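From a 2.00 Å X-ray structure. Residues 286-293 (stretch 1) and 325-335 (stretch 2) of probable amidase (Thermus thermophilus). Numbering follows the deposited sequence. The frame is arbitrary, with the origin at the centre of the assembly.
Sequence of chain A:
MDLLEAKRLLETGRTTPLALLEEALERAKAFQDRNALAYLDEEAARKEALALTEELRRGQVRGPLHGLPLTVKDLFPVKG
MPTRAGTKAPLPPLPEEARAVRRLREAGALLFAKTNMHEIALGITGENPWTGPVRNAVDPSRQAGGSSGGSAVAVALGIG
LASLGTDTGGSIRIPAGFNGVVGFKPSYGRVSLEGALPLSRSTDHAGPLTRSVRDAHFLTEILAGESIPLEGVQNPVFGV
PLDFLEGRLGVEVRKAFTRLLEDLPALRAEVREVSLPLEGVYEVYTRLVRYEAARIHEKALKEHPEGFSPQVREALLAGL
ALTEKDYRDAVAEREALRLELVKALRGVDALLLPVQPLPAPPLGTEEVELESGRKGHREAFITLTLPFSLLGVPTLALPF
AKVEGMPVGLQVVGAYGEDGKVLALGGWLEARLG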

# COMPACT_ATOMS: atom_id res chain seq x y z
N THR A 286 6.00 -8.54 -12.34
CA THR A 286 7.09 -9.39 -12.82
C THR A 286 8.48 -8.88 -12.43
O THR A 286 9.28 -9.63 -11.87
N ARG A 287 8.76 -7.62 -12.71
CA ARG A 287 10.06 -7.06 -12.39
C ARG A 287 10.32 -7.02 -10.89
O ARG A 287 11.39 -7.38 -10.42
N LEU A 288 9.32 -6.58 -10.13
CA LEU A 288 9.47 -6.48 -8.69
C LEU A 288 9.76 -7.84 -8.05
O LEU A 288 10.71 -7.97 -7.27
N VAL A 289 8.96 -8.85 -8.39
CA VAL A 289 9.13 -10.19 -7.84
C VAL A 289 10.42 -10.87 -8.31
O VAL A 289 11.16 -11.43 -7.50
N ARG A 290 10.70 -10.84 -9.61
CA ARG A 290 11.92 -11.48 -10.12
C ARG A 290 13.17 -10.85 -9.51
O ARG A 290 14.14 -11.55 -9.23
N TYR A 291 13.14 -9.53 -9.31
CA TYR A 291 14.29 -8.85 -8.72
C TYR A 291 14.54 -9.37 -7.31
O TYR A 291 15.66 -9.75 -6.98
N GLU A 292 13.49 -9.40 -6.49
CA GLU A 292 13.63 -9.87 -5.11
C GLU A 292 13.97 -11.36 -5.06
O GLU A 292 14.82 -11.77 -4.26
N ALA A 293 13.33 -12.16 -5.91
CA ALA A 293 13.57 -13.60 -5.93
C ALA A 293 15.00 -13.92 -6.34
O ALA A 293 15.63 -14.83 -5.77
N LYS A 325 17.82 0.11 -9.95
CA LYS A 325 17.04 1.22 -10.51
C LYS A 325 15.70 0.67 -11.00
O LYS A 325 14.65 1.27 -10.78
N ASP A 326 15.74 -0.48 -11.67
CA ASP A 326 14.51 -1.10 -12.16
C ASP A 326 13.61 -1.43 -10.97
O ASP A 326 12.39 -1.29 -11.04
N TYR A 327 14.23 -1.86 -9.88
CA TYR A 327 13.49 -2.21 -8.68
C TYR A 327 12.84 -0.96 -8.07
O TYR A 327 11.67 -0.99 -7.69
N ARG A 328 13.59 0.13 -7.99
CA ARG A 328 13.04 1.37 -7.45
C ARG A 328 11.82 1.81 -8.26
O ARG A 328 10.82 2.27 -7.69
N ASP A 329 11.91 1.67 -9.58
CA ASP A 329 10.80 2.04 -10.47
C ASP A 329 9.60 1.13 -10.22
O ASP A 329 8.46 1.59 -10.16
N ALA A 330 9.88 -0.17 -10.09
CA ALA A 330 8.82 -1.14 -9.84
C ALA A 330 8.13 -0.80 -8.52
O ALA A 330 6.91 -0.85 -8.42
N VAL A 331 8.93 -0.47 -7.51
CA VAL A 331 8.41 -0.12 -6.19
C VAL A 331 7.50 1.12 -6.26
O VAL A 331 6.45 1.17 -5.61
N ALA A 332 7.91 2.10 -7.05
CA ALA A 332 7.14 3.32 -7.21
C ALA A 332 5.88 3.05 -8.04
O ALA A 332 4.81 3.59 -7.75
N GLU A 333 6.01 2.23 -9.07
CA GLU A 333 4.86 1.90 -9.91
C GLU A 333 3.80 1.14 -9.13
O GLU A 333 2.61 1.27 -9.39
N ARG A 334 4.23 0.33 -8.16
CA ARG A 334 3.28 -0.42 -7.34
C ARG A 334 2.47 0.55 -6.50
O ARG A 334 1.26 0.42 -6.38
N GLU A 335 3.15 1.52 -5.89
CA GLU A 335 2.44 2.49 -5.06
C GLU A 335 1.45 3.29 -5.90
O GLU A 335 0.36 3.61 -5.45

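How do the two helices meet? They cross at 133° between their N-to-C directions, with axes 8.8 Å apart at closest approach, and the backbones come nearest where Leu288 faces Ala330, their CA atoms 5.5 Å apart. The small side chain of Ala330, pointing toward the other helix, lies against Leu288, with CB to CB at 3.9 Å. Leu288 starts out sideways, but its t, t rotamer brings the end of the side chain nearer, so that it sits as a knob among Tyr327, Ala330, Val331 and Arg334. Leu288 CG lies 4.0 Å from Tyr327 CE1.

What do the two tyrosines do beside this knob? Tyr291 and Tyr327 both point toward the opposing helix with chi1 in t, and their rings form an offset stack, centroids 4.5 Å apart and planes inclined by 14°. The offset places Tyr327 CB over the Tyr291 face, 3.6 Å from the ring centroid, in a CH-pi contact; Tyr291 CD2 comes within 3.3 Å of Tyr327 CG. The stack leaves the edge of the Tyr327 ring free for a polar partner.

Which polar groups are satisfied across the interface, and by what? The one hydrogen bond between the stretches runs from Tyr327 OH to Glu292 OE2, and at 2.5 Å it is short. Glu292 begins sideways, but chi1 in m and chi2 in t carry its carboxylate to the tyrosine hydroxyl, near the plane of the ring. This gives the buried hydroxyl an acceptor, while Glu292 OE1 and OE2 also have hydrogen-bond partners elsewhere in the structure. Arg334, likewise buried, uses its guanidinium differently: Leu288 CD1 packs over one face, 3.7 Å from Arg334 CZ, while NH1 and NH2 are hydrogen-bonded elsewhere in the structure. An apolar cover on the face is compatible with hydrogen bonding in the guanidinium plane.

Is there also a charge pair at the margin? Arg287 and Asp326 point toward each other's helices, both with chi1 in m, but Arg287 NH1 remains 4.1 Å from Asp326 OD1. Their opposite charges are near each other without forming a salt bridge. Asp326 OD2 instead has a hydrogen-bond partner just outside the stretch. A true salt bridge lies within the second helix, where Lys325 NZ, on a side chain that starts away from the first helix, donates to Asp329 OD2 at 2.7 Å. A weak second hydrogen bond joins Lys325 NZ to Asp329 OD1 at 2.8 Å, one helical turn along.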

# COMPACT_ATOMS: atom_id res chain seq x y z
CB THR A 286 7.00 -9.56 -14.33
OG1 THR A 286 5.75 -10.17 -14.66
CG2 THR A 286 8.15 -10.44 -14.84
CB ARG A 287 10.21 -5.66 -12.98
CG ARG A 287 10.01 -5.63 -14.48
CD ARG A 287 10.43 -4.30 -15.09
NE ARG A 287 10.25 -4.32 -16.54
CZ ARG A 287 10.87 -3.51 -17.39
NH1 ARG A 287 11.73 -2.60 -16.93
NH2 ARG A 287 10.65 -3.60 -18.69
CB LEU A 288 8.21 -5.86 -8.08
CG LEU A 288 8.36 -5.33 -6.65
CD1 LEU A 288 7.27 -4.33 -6.32
CD2 LEU A 288 8.34 -6.51 -5.69
CB VAL A 289 7.91 -11.08 -8.19
CG1 VAL A 289 8.21 -12.55 -7.90
CG2 VAL A 289 6.70 -10.63 -7.36
CB ARG A 290 11.97 -11.39 -11.64
CG ARG A 290 10.95 -12.29 -12.31
CD ARG A 290 11.04 -12.24 -13.81
NE ARG A 290 10.17 -13.21 -14.44
CZ ARG A 290 9.95 -13.28 -15.75
NH1 ARG A 290 10.55 -12.42 -16.56
NH2 ARG A 290 9.14 -14.21 -16.24
CB TYR A 291 14.06 -7.34 -8.64
CG TYR A 291 15.23 -6.59 -8.02
CD1 TYR A 291 16.32 -6.18 -8.79
CD2 TYR A 291 15.26 -6.32 -6.65
CE1 TYR A 291 17.41 -5.53 -8.22
CE2 TYR A 291 16.35 -5.66 -6.06
CZ TYR A 291 17.42 -5.28 -6.86
OH TYR A 291 18.50 -4.65 -6.29
CB GLU A 292 12.34 -9.62 -4.30
CG GLU A 292 11.99 -8.13 -4.10
CD GLU A 292 10.87 -7.90 -3.09
OE1 GLU A 292 10.19 -8.86 -2.67
OE2 GLU A 292 10.65 -6.73 -2.70
CB ALA A 293 12.58 -14.28 -6.88
CB LYS A 325 17.79 1.88 -11.69
CG LYS A 325 16.97 2.92 -12.47
CD LYS A 325 16.56 4.10 -11.60
CE LYS A 325 15.92 5.23 -12.41
NZ LYS A 325 14.61 4.85 -13.03
CB ASP A 326 14.81 -2.39 -12.94
CG ASP A 326 15.55 -2.13 -14.23
OD1 ASP A 326 15.08 -1.29 -15.04
OD2 ASP A 326 16.60 -2.77 -14.46
CB TYR A 327 14.43 -2.89 -7.67
CG TYR A 327 13.77 -3.34 -6.40
CD1 TYR A 327 12.68 -4.21 -6.41
CD2 TYR A 327 14.24 -2.90 -5.16
CE1 TYR A 327 12.07 -4.63 -5.22
CE2 TYR A 327 13.64 -3.31 -3.98
CZ TYR A 327 12.56 -4.17 -4.01
OH TYR A 327 11.98 -4.57 -2.83
CB ARG A 328 14.09 2.49 -7.44
CG ARG A 328 15.10 2.38 -6.30
CD ARG A 328 15.98 3.62 -6.23
NE ARG A 328 17.09 3.58 -7.18
CZ ARG A 328 17.21 4.37 -8.24
NH1 ARG A 328 16.29 5.29 -8.50
NH2 ARG A 328 18.27 4.26 -9.02
CB ASP A 329 11.22 1.93 -11.95
CG ASP A 329 12.20 3.01 -12.36
OD1 ASP A 329 12.30 4.04 -11.66
OD2 ASP A 329 12.87 2.84 -13.41
CB ALA A 330 9.40 -2.55 -9.79
CB VAL A 331 9.56 0.14 -5.19
CG1 VAL A 331 9.02 0.74 -3.89
CG2 VAL A 331 10.29 -1.18 -4.89
CB ALA A 332 7.99 4.41 -7.89
CB GLU A 333 5.30 1.07 -11.13
CG GLU A 333 6.14 1.85 -12.15
CD GLU A 333 5.46 3.12 -12.63
OE1 GLU A 333 4.26 3.07 -12.98
OE2 GLU A 333 6.12 4.19 -12.65
CB ARG A 334 3.98 -1.43 -6.42
CG ARG A 334 3.05 -1.95 -5.32
CD ARG A 334 3.53 -3.23 -4.67
NE ARG A 334 4.74 -3.07 -3.87
CZ ARG A 334 5.32 -4.07 -3.22
NH1 ARG A 334 4.81 -5.30 -3.29
NH2 ARG A 334 6.43 -3.86 -2.51
CB GLU A 335 3.43 3.41 -4.34
CG GLU A 335 4.27 2.68 -3.28
CD GLU A 335 3.42 1.77 -2.39
OE1 GLU A 335 2.44 2.28 -1.78
OE2 GLU A 335 3.72 0.56 -2.31